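Local coordinates for protein fibroblast growth factor 18 (Homo sapiens, PDB 4CJM) that acts as a secreted growth factor that signals through fibroblast growth factor receptors, regulates cell proliferation, differentiation and migration and is required for normal bone development, at residues A[46-51]-A[90-95]. Residues are numbered along the deposited sequence; the frame is centred on the assembly and turned at random.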
ATOM      1  N   SER A  46     -13.685   0.614  -6.046  1.00 30.89           N
ATOM      2  CA  SER A  46     -12.811  -0.546  -6.199  1.00 29.23           C
ATOM      3  C   SER A  46     -11.362  -0.142  -6.159  1.00 27.25           C
ATOM      4  O   SER A  46     -10.519  -0.787  -5.523  1.00 26.06           O
ATOM      5  CB  SER A  46     -13.111  -1.214  -7.520  1.00 30.23           C
ATOM      6  OG  SER A  46     -14.496  -1.472  -7.549  1.00 32.20           O
ATOM      7  N   GLN A  47     -11.084   0.961  -6.835  1.00 27.78           N
ATOM      8  CA  GLN A  47      -9.710   1.388  -7.043  1.00 26.55           C
ATOM      9  C   GLN A  47      -9.282   2.523  -6.109  1.00 25.04           C
ATOM     10  O   GLN A  47     -10.108   3.318  -5.662  1.00 25.43           O
ATOM     11  CB  GLN A  47      -9.515   1.838  -8.466  1.00 28.23           C
ATOM     12  CG  GLN A  47      -9.637   0.713  -9.455  1.00 32.14           C
ATOM     13  CD  GLN A  47      -9.395   1.120 -10.910  1.00 35.95           C
ATOM     14  OE1 GLN A  47      -9.426   2.301 -11.272  1.00 38.72           O
ATOM     15  NE2 GLN A  47      -9.147   0.127 -11.749  1.00 36.17           N
ATOM     16  N   VAL A  48      -7.992   2.536  -5.780  1.00 22.31           N
ATOM     17  CA  VAL A  48      -7.431   3.521  -4.875  1.00 21.32           C
ATOM     18  C   VAL A  48      -6.083   4.010  -5.361  1.00 20.97           C
ATOM     19  O   VAL A  48      -5.335   3.269  -5.984  1.00 19.33           O
ATOM     20  CB  VAL A  48      -7.259   2.968  -3.431  1.00 19.46           C
ATOM     21  CG1 VAL A  48      -8.600   2.555  -2.860  1.00 20.23           C
ATOM     22  CG2 VAL A  48      -6.276   1.812  -3.375  1.00 17.59           C
ATOM     23  N   ARG A  49      -5.790   5.260  -5.036  1.00 22.15           N
ATOM     24  CA  ARG A  49      -4.443   5.783  -5.115  1.00 22.20           C
ATOM     25  C   ARG A  49      -4.021   6.106  -3.705  1.00 20.72           C
ATOM     26  O   ARG A  49      -4.794   6.667  -2.936  1.00 21.62           O
ATOM     27  CB  ARG A  49      -4.385   7.033  -5.979  1.00 25.99           C
ATOM     28  CG  ARG A  49      -3.815   6.775  -7.367  1.00 29.19           C
ATOM     29  CD  ARG A  49      -3.604   8.030  -8.241  1.00 34.84           C
ATOM     30  NE  ARG A  49      -3.759   7.737  -9.675  1.00 42.57           N
ATOM     31  CZ  ARG A  49      -4.900   7.598 -10.364  1.00 47.07           C
ATOM     32  NH1 ARG A  49      -6.088   7.714  -9.771  1.00 52.04           N
ATOM     33  NH2 ARG A  49      -4.843   7.339 -11.675  1.00 44.77           N
ATOM     34  N   ILE A  50      -2.784   5.772  -3.378  1.00 19.11           N
ATOM     35  CA  ILE A  50      -2.253   5.992  -2.052  1.00 18.56           C
ATOM     36  C   ILE A  50      -1.062   6.948  -2.094  1.00 19.55           C
ATOM     37  O   ILE A  50      -0.051   6.686  -2.749  1.00 19.60           O
ATOM     38  CB  ILE A  50      -1.838   4.663  -1.434  1.00 17.66           C
ATOM     39  CG1 ILE A  50      -3.050   3.736  -1.406  1.00 17.75           C
ATOM     40  CG2 ILE A  50      -1.316   4.870  -0.018  1.00 17.70           C
ATOM     41  CD1 ILE A  50      -2.717   2.335  -0.984  1.00 16.71           C
ATOM     42  N   LYS A  51      -1.207   8.064  -1.388  1.00 21.09           N
ATOM     43  CA  LYS A  51      -0.233   9.151  -1.395  1.00 21.50           C
ATOM     44  C   LYS A  51       0.244   9.396   0.025  1.00 20.73           C
ATOM     45  O   LYS A  51      -0.553   9.532   0.941  1.00 21.16           O
ATOM     46  CB  LYS A  51      -0.909  10.408  -1.919  1.00 23.68           C
ATOM     47  CG  LYS A  51       0.011  11.577  -2.141  1.00 25.89           C
ATOM     48  CD  LYS A  51      -0.823  12.804  -2.476  1.00 28.58           C
ATOM     49  CE  LYS A  51      -0.105  13.753  -3.402  1.00 31.36           C
ATOM     50  NZ  LYS A  51      -0.999  14.911  -3.679  1.00 34.99           N
ATOM     51  N   THR A  90      -7.422  -6.235   4.763  1.00 15.81           N
ATOM     52  CA  THR A  90      -7.560  -5.610   3.482  1.00 15.59           C
ATOM     53  C   THR A  90      -6.334  -5.946   2.683  1.00 14.25           C
ATOM     54  O   THR A  90      -5.228  -5.945   3.225  1.00 13.77           O
ATOM     55  CB  THR A  90      -7.675  -4.086   3.650  1.00 15.97           C
ATOM     56  OG1 THR A  90      -8.925  -3.763   4.271  1.00 18.03           O
ATOM     57  CG2 THR A  90      -7.638  -3.381   2.303  1.00 15.86           C
ATOM     58  N   ALA A  91      -6.519  -6.266   1.405  1.00 14.18           N
ATOM     59  CA  ALA A  91      -5.388  -6.408   0.482  1.00 13.65           C
ATOM     60  C   ALA A  91      -5.448  -5.363  -0.618  1.00 13.40           C
ATOM     61  O   ALA A  91      -6.526  -4.843  -0.944  1.00 13.77           O
ATOM     62  CB  ALA A  91      -5.343  -7.798  -0.141  1.00 14.45           C
ATOM     63  N   LEU A  92      -4.279  -5.102  -1.202  1.00 12.85           N
ATOM     64  CA  LEU A  92      -4.136  -4.133  -2.279  1.00 12.89           C
ATOM     65  C   LEU A  92      -3.457  -4.771  -3.486  1.00 13.22           C
ATOM     66  O   LEU A  92      -2.244  -4.964  -3.505  1.00 12.87           O
ATOM     67  CB  LEU A  92      -3.314  -2.944  -1.775  1.00 12.51           C
ATOM     68  CG  LEU A  92      -3.967  -2.115  -0.653  1.00 12.84           C
ATOM     69  CD1 LEU A  92      -2.965  -1.143  -0.085  1.00 12.46           C
ATOM     70  CD2 LEU A  92      -5.215  -1.366  -1.126  1.00 13.45           C
ATOM     71  N   MET A  93      -4.252  -5.115  -4.497  1.00 14.41           N
ATOM     72  CA  MET A  93      -3.736  -5.731  -5.716  1.00 14.83           C
ATOM     73  C   MET A  93      -3.448  -4.643  -6.728  1.00 15.25           C
ATOM     74  O   MET A  93      -4.235  -3.726  -6.886  1.00 15.69           O
ATOM     75  CB  MET A  93      -4.755  -6.710  -6.301  1.00 15.94           C
ATOM     76  CG  MET A  93      -4.257  -7.480  -7.523  1.00 16.90           C
ATOM     77  SD  MET A  93      -5.463  -8.644  -8.198  1.00 18.57           S
ATOM     78  CE  MET A  93      -6.439  -7.606  -9.264  1.00 19.74           C
ATOM     79  N   SER A  94      -2.341  -4.769  -7.452  1.00 15.82           N
ATOM     80  CA  SER A  94      -2.046  -3.844  -8.552  1.00 16.68           C
ATOM     81  C   SER A  94      -3.148  -3.881  -9.581  1.00 18.31           C
ATOM     82  O   SER A  94      -3.557  -4.957 -10.019  1.00 19.47           O
ATOM     83  CB  SER A  94      -0.716  -4.182  -9.240  1.00 17.15           C
ATOM     84  OG  SER A  94      -0.512  -3.354 -10.368  1.00 18.58           O
ATOM     85  N   ALA A  95      -3.615  -2.703  -9.968  1.00 19.04           N
ATOM     86  CA  ALA A  95      -4.581  -2.562 -11.043  1.00 20.98           C
ATOM     87  C   ALA A  95      -3.925  -2.739 -12.395  1.00 22.59           C
ATOM     88  O   ALA A  95      -4.596  -2.986 -13.389  1.00 24.76           O
ATOM     89  CB  ALA A  95      -5.241  -1.203 -10.975  1.00 21.54           C
TER
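Leu92 and Ile50 take matching torsions. In Leu92 CG stands opposite the carbonyl carbon (chi1 -65°), and the chain runs on extended to CD1. In Ile50 CG1 does the same (chi1 -58°), with CD1 trans beyond it. Both side chains start out toward the other strand, and these torsions carry their ends together, tip to tip, with Ile50 CD1 3.6 Å from Leu92 CD1. The other branch of Leu92 serves Val48. Leu92 CD2 is 4.0 Å from Val48 CG2, and these two side chains cross at about a right angle. One leucine thus touches two residues of strand 47-52 that lie on the same side of the strand, a methyl group for each. All three side chains are buried.

This chain is the fibroblast growth factor domain, a beta-trefoil. Strands 47-52 and 90-94 are not hydrogen-bonded to each other. Strand 80-84 lies between them in the antiparallel sheet. The touching parts run 116° apart, and the CA atoms of Val48 and Leu92 are 8.7 Å from each other. The join is made by apolar side chains in the interior, close to the centre of the chain. Val48 also packs on Val39 and Thr41 of strand 37-41, and Ile50 on Leu37 of the same strand.

Nearer the surface, the contact ends at Gln47 and Ala95. The extended Gln47 side chain brings its end near the Ala95 methyl group, in a loose contact. Both side chains also touch Ile81 of the intervening strand.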